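Local coordinates for S-M checkpoint control protein rad4 (Schizosaccharomyces pombe, PDB 4BMD) that serves as an essential component of DNA replication and of the checkpoint control that couples S phase to mitosis, with signaling adaptor activity, at residues Phe18-Phe23 against Ser29-Cys34; Glu78-Leu81 against Ile86-Ile89. One frame throughout, in Å; residues are numbered along the deposited sequence. Where two conformers were deposited one is given.

Interaction 1: residues Phe18-Phe23 against Ser29-Cys34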
loop_
_atom_site.group_PDB
_atom_site.type_symbol
_atom_site.label_atom_id
_atom_site.label_comp_id
_atom_site.label_asym_id
_atom_site.label_seq_id
_atom_site.Cartn_x
_atom_site.Cartn_y
_atom_site.Cartn_z
ATOM N N PHE A 18 3.540 4.469 20.779
ATOM C CA PHE A 18 4.094 3.982 19.522
ATOM C C PHE A 18 5.614 3.885 19.555
ATOM O O PHE A 18 6.287 4.673 20.218
ATOM C CB PHE A 18 3.654 4.882 18.362
ATOM C CG PHE A 18 2.170 4.884 18.127
ATOM C CD1 PHE A 18 1.349 5.774 18.799
ATOM C CD2 PHE A 18 1.597 3.996 17.232
ATOM C CE1 PHE A 18 -0.016 5.778 18.585
ATOM C CE2 PHE A 18 0.232 3.995 17.014
ATOM C CZ PHE A 18 -0.576 4.887 17.691
ATOM N N TYR A 19 6.143 2.907 18.828
ATOM C CA TYR A 19 7.581 2.708 18.709
ATOM C C TYR A 19 7.987 2.827 17.243
ATOM O O TYR A 19 7.623 1.987 16.421
ATOM C CB TYR A 19 7.966 1.336 19.267
ATOM C CG TYR A 19 9.400 0.916 19.017
ATOM C CD1 TYR A 19 10.414 1.282 19.892
ATOM C CD2 TYR A 19 9.733 0.130 17.919
ATOM C CE1 TYR A 19 11.723 0.890 19.672
ATOM C CE2 TYR A 19 11.038 -0.265 17.691
ATOM C CZ TYR A 19 12.029 0.117 18.570
ATOM O OH TYR A 19 13.329 -0.279 18.345
ATOM N N LEU A 20 8.737 3.877 16.921
ATOM C CA LEU A 20 9.143 4.137 15.545
ATOM C C LEU A 20 10.493 3.493 15.248
ATOM O O LEU A 20 11.489 3.790 15.906
ATOM C CB LEU A 20 9.208 5.643 15.287
ATOM C CG LEU A 20 8.015 6.459 15.792
ATOM C CD1 LEU A 20 8.187 7.931 15.447
ATOM C CD2 LEU A 20 6.703 5.922 15.236
ATOM N N TYR A 21 10.523 2.617 14.248
ATOM C CA TYR A 21 11.718 1.833 13.955
ATOM C C TYR A 21 12.421 2.250 12.666
ATOM O O TYR A 21 11.824 2.236 11.593
ATOM C CB TYR A 21 11.367 0.345 13.897
ATOM C CG TYR A 21 12.536 -0.552 13.561
ATOM C CD1 TYR A 21 13.486 -0.877 14.523
ATOM C CD2 TYR A 21 12.683 -1.084 12.287
ATOM C CE1 TYR A 21 14.554 -1.701 14.222
ATOM C CE2 TYR A 21 13.746 -1.912 11.976
ATOM C CZ TYR A 21 14.679 -2.216 12.947
ATOM O OH TYR A 21 15.740 -3.037 12.641
ATOM N N GLU A 22 13.696 2.614 12.792
ATOM C CA GLU A 22 14.557 2.940 11.652
ATOM C C GLU A 22 14.004 3.997 10.697
ATOM O O GLU A 22 14.185 3.900 9.484
ATOM C CB GLU A 22 14.933 1.675 10.874
ATOM C CG GLU A 22 15.902 0.764 11.609
ATOM C CD GLU A 22 17.217 1.446 11.927
ATOM O OE1 GLU A 22 17.989 1.721 10.983
ATOM O OE2 GLU A 22 17.479 1.709 13.120
ATOM N N PHE A 23 13.333 5.004 11.244
ATOM C CA PHE A 23 12.910 6.145 10.445
ATOM C C PHE A 23 14.046 7.160 10.365
ATOM O O PHE A 23 14.802 7.323 11.323
ATOM C CB PHE A 23 11.665 6.800 11.045
ATOM C CG PHE A 23 10.381 6.112 10.681
ATOM C CD1 PHE A 23 9.707 6.446 9.517
ATOM C CD2 PHE A 23 9.840 5.140 11.507
ATOM C CE1 PHE A 23 8.524 5.819 9.179
ATOM C CE2 PHE A 23 8.655 4.510 11.176
ATOM C CZ PHE A 23 7.995 4.850 10.011
ATOM N N SER A 29 10.618 13.434 13.374
ATOM C CA SER A 29 10.048 14.641 13.965
ATOM C C SER A 29 8.643 14.915 13.438
ATOM O O SER A 29 7.729 15.212 14.207
ATOM C CB SER A 29 10.953 15.845 13.700
ATOM O OG SER A 29 12.248 15.637 14.240
ATOM N N ARG A 30 8.480 14.814 12.123
ATOM C CA ARG A 30 7.179 15.017 11.495
ATOM C C ARG A 30 6.190 13.963 11.974
ATOM O O ARG A 30 5.044 14.271 12.300
ATOM C CB ARG A 30 7.305 14.956 9.971
ATOM C CG ARG A 30 8.350 15.896 9.391
ATOM C CD ARG A 30 8.384 15.830 7.870
ATOM N NE ARG A 30 7.172 16.377 7.263
ATOM C CZ ARG A 30 6.160 15.642 6.814
ATOM N NH1 ARG A 30 6.207 14.320 6.895
ATOM N NH2 ARG A 30 5.099 16.232 6.278
ATOM N N LEU A 31 6.649 12.717 12.020
ATOM C CA LEU A 31 5.817 11.606 12.459
ATOM C C LEU A 31 5.513 11.720 13.949
ATOM O O LEU A 31 4.443 11.318 14.408
ATOM C CB LEU A 31 6.514 10.279 12.156
ATOM C CG LEU A 31 5.678 9.001 12.223
ATOM C CD1 LEU A 31 4.504 9.079 11.260
ATOM C CD2 LEU A 31 6.549 7.794 11.913
ATOM N N HIS A 32 6.462 12.277 14.698
ATOM C CA HIS A 32 6.295 12.470 16.135
ATOM C C HIS A 32 5.184 13.471 16.418
ATOM O O HIS A 32 4.345 13.249 17.292
ATOM C CB HIS A 32 7.603 12.952 16.770
ATOM C CG HIS A 32 7.568 12.999 18.265
ATOM N ND1 HIS A 32 8.073 11.986 19.053
ATOM C CD2 HIS A 32 7.091 13.936 19.119
ATOM C CE1 HIS A 32 7.907 12.298 20.326
ATOM N NE2 HIS A 32 7.314 13.476 20.393
ATOM N N LYS A 33 5.186 14.571 15.672
ATOM C CA LYS A 33 4.189 15.622 15.839
ATOM C C LYS A 33 2.790 15.128 15.486
ATOM O O LYS A 33 1.817 15.445 16.172
ATOM C CB LYS A 33 4.548 16.836 14.979
ATOM C CG LYS A 33 3.543 17.973 15.061
ATOM C CD LYS A 33 3.937 19.132 14.162
ATOM C CE LYS A 33 2.915 20.255 14.235
ATOM N NZ LYS A 33 2.755 20.771 15.622
ATOM N N CYS A 34 2.699 14.345 14.415
ATOM C CA CYS A 34 1.419 13.818 13.958
ATOM C C CYS A 34 0.771 12.917 15.005
ATOM O O CYS A 34 -0.432 13.002 15.243
ATOM C CB CYS A 34 1.586 13.063 12.637
ATOM S SG CYS A 34 2.046 14.108 11.234
#
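Leu-20, the last residue of strand 17-20, faces Leu-31 of helix 25-36 with their CA atoms 8.7 Å apart, and no backbone or side-chain hydrogen bond joins the two segments. Strand, helix and the following strand 41-42 form the first beta-alpha-beta unit of BRCT 3, so this is the apolar packing of a helix on the parallel sheet of a BRCT domain. One methyl group carries it. CD2 of Leu-31 reaches into the angle between Leu-20 and Phe-23 and touches both. Toward the strand it meets the two branches of Leu-20 almost equally, lying 3.8 Å from CD2 and 3.9 Å from CD1 of that residue, so the forked end of Leu-20 receives a single methyl. Toward the loop the same carbon stands over the face of the Phe-23 ring as a CH-pi contact, 3.8 Å from the ring centroid and 13° off the normal. The Leu-31 chain leaves its helix with CG opposite the backbone N (chi1 -165°), which carries the branch out to the strand; it meets the phenylalanine side chain at about a right angle. Phe-23 comes after the strand has ended, where the chain turns toward the helix, and its side chain also touches Val-28, Val-54 and Pro-56. With the Phe-23 ring cut back to an alanine, the Leu-31 methyl is likely to lose its aromatic floor, opening a gap between the turn and the helix. Leu-31 also touches Ile-77 of helix 74-82, and Leu-20 touches Leu-35. Over the ring, Leu-31 CD2 sits slightly nearer the CZ end, with CZ of Phe-23 3.8 Å from it and CD1 of the same ring 4.2 Å.

Interaction 2: residues Glu78-Leu81 against Ile86-Ile89; sequences ERCL and IFGI
Phe-87 lays its ring against Arg-79 and Cys-80 of helix 74-82, where the chain of BRCT 3 returns past its last helix on the way to BRCT 4. The nearest CA atoms belong to Cys-80 and Ile-86, 5.4 Å apart, and no hydrogen bond crosses between the segments. The charged part of the contact is a cation-pi interaction: CZ of Arg-79 stands 4.7 Å from the centroid of the Phe-87 ring and 9° off its normal. The guanidinium does not lie flat on the ring, since the two planes are 55° apart; NH2 leans in above the rim and comes within 3.8 Å of CE1 of Phe-87. After an extended chi2, a bend at chi3 (52°) brings the group over the aromatic face. Its other amino group, NH1, forms a salt bridge with Glu-120 of BRCT 4, so a single arginine meets the aromatic ring on its own domain and a carboxylate on the next. The carboxylate is likely to balance the positive charge and steady the group over the ring. Sulfur makes the second kind of contact. SG of Cys-80 lies beside the ring rather than above it, 5.4 Å from the Phe-87 centroid, in a sulfur-aromatic arrangement, and touches CD2 of that ring. It also packs on the backbone of the returning segment, approaching CA of Ile-86 to 4.0 Å. Beyond these segments, Phe-87 O accepts a weak hydrogen bond from Trp-76 NE1, a tie from the same returning chain to an earlier turn of the helix. The helix backbone itself completes the contact, with Arg-79 O positioned 3.2 Å from the ring carbon CE2 of Phe-87.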
loop_
_atom_site.group_PDB
_atom_site.type_symbol
_atom_site.label_atom_id
_atom_site.label_comp_id
_atom_site.label_asym_id
_atom_site.label_seq_id
_atom_site.Cartn_x
_atom_site.Cartn_y
_atom_site.Cartn_z
ATOM N N GLU A 78 -1.813 6.995 8.620
ATOM C CA GLU A 78 -2.485 7.865 7.662
ATOM C C GLU A 78 -3.912 7.400 7.391
ATOM O O GLU A 78 -4.822 8.218 7.247
ATOM C CB GLU A 78 -1.695 7.930 6.355
ATOM C CG GLU A 78 -0.266 8.423 6.520
ATOM C CD GLU A 78 0.501 8.438 5.212
ATOM O OE1 GLU A 78 -0.114 8.184 4.156
ATOM O OE2 GLU A 78 1.723 8.703 5.242
ATOM N N ARG A 79 -4.104 6.087 7.323
ATOM C CA ARG A 79 -5.433 5.521 7.115
ATOM C C ARG A 79 -6.332 5.789 8.313
ATOM O O ARG A 79 -7.522 6.059 8.156
ATOM C CB ARG A 79 -5.350 4.015 6.852
ATOM C CG ARG A 79 -4.935 3.651 5.437
ATOM C CD ARG A 79 -4.966 2.147 5.231
ATOM N NE ARG A 79 -6.245 1.567 5.634
ATOM C CZ ARG A 79 -7.291 1.430 4.827
ATOM N NH1 ARG A 79 -7.215 1.833 3.565
ATOM N NH2 ARG A 79 -8.415 0.891 5.279
ATOM N N CYS A 80 -5.756 5.712 9.508
ATOM C CA CYS A 80 -6.501 5.957 10.736
ATOM C C CYS A 80 -7.009 7.393 10.815
ATOM O O CYS A 80 -8.095 7.645 11.333
ATOM C CB CYS A 80 -5.647 5.630 11.964
ATOM S SG CYS A 80 -5.464 3.862 12.300
ATOM N N LEU A 81 -6.221 8.327 10.297
ATOM C CA LEU A 81 -6.594 9.736 10.314
ATOM C C LEU A 81 -7.583 10.067 9.200
ATOM O O LEU A 81 -8.450 10.925 9.363
ATOM C CB LEU A 81 -5.351 10.618 10.182
ATOM C CG LEU A 81 -4.255 10.425 11.229
ATOM C CD1 LEU A 81 -3.099 11.371 10.956
ATOM C CD2 LEU A 81 -4.800 10.631 12.634
ATOM N N ILE A 86 -9.710 3.646 14.334
ATOM C CA ILE A 86 -8.593 2.716 14.457
ATOM C C ILE A 86 -8.885 1.378 13.783
ATOM O O ILE A 86 -9.748 0.621 14.226
ATOM C CB ILE A 86 -8.218 2.477 15.932
ATOM C CG1 ILE A 86 -7.805 3.795 16.592
ATOM C CG2 ILE A 86 -7.101 1.452 16.039
ATOM C CD1 ILE A 86 -7.427 3.658 18.048
ATOM N N PHE A 87 -8.153 1.096 12.711
ATOM C CA PHE A 87 -8.322 -0.147 11.969
ATOM C C PHE A 87 -7.526 -1.277 12.604
ATOM O O PHE A 87 -6.602 -1.037 13.382
ATOM C CB PHE A 87 -7.865 0.028 10.518
ATOM C CG PHE A 87 -8.631 1.071 9.759
ATOM C CD1 PHE A 87 -9.777 0.733 9.059
ATOM C CD2 PHE A 87 -8.199 2.387 9.736
ATOM C CE1 PHE A 87 -10.482 1.689 8.355
ATOM C CE2 PHE A 87 -8.901 3.347 9.034
ATOM C CZ PHE A 87 -10.045 2.997 8.343
ATOM N N GLY A 88 -7.888 -2.510 12.268
ATOM C CA GLY A 88 -7.092 -3.662 12.648
ATOM C C GLY A 88 -5.828 -3.677 11.812
ATOM O O GLY A 88 -5.771 -3.040 10.760
ATOM N N ILE A 89 -4.814 -4.404 12.268
ATOM C CA ILE A 89 -3.530 -4.410 11.576
ATOM C C ILE A 89 -3.570 -5.203 10.272
ATOM O O ILE A 89 -2.687 -5.061 9.430
ATOM C CB ILE A 89 -2.392 -4.949 12.472
ATOM C CG1 ILE A 89 -2.588 -6.439 12.757
ATOM C CG2 ILE A 89 -2.307 -4.152 13.766
ATOM C CD1 ILE A 89 -1.469 -7.054 13.568
#

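In the fold
Both contacts belong to BRCT 3, the first of the two BRCT domains in this fragment, and they come in series along the chain, interaction 1 closing before interaction 2 opens. Their centres are 16 Å apart and their nearest atoms about 5 Å, without touching. Helix 74-82 links them: Ile-77 reaches Leu-31 of interaction 1, while the residues just after it, Arg-79 and Cys-80, carry interaction 2. The first contact joins helix 25-36 to the four-stranded parallel sheet inside the domain, and the second fastens the departing chain to the domain's last helix, close to where Glu-120 and His-124 of BRCT 4 meet that helix.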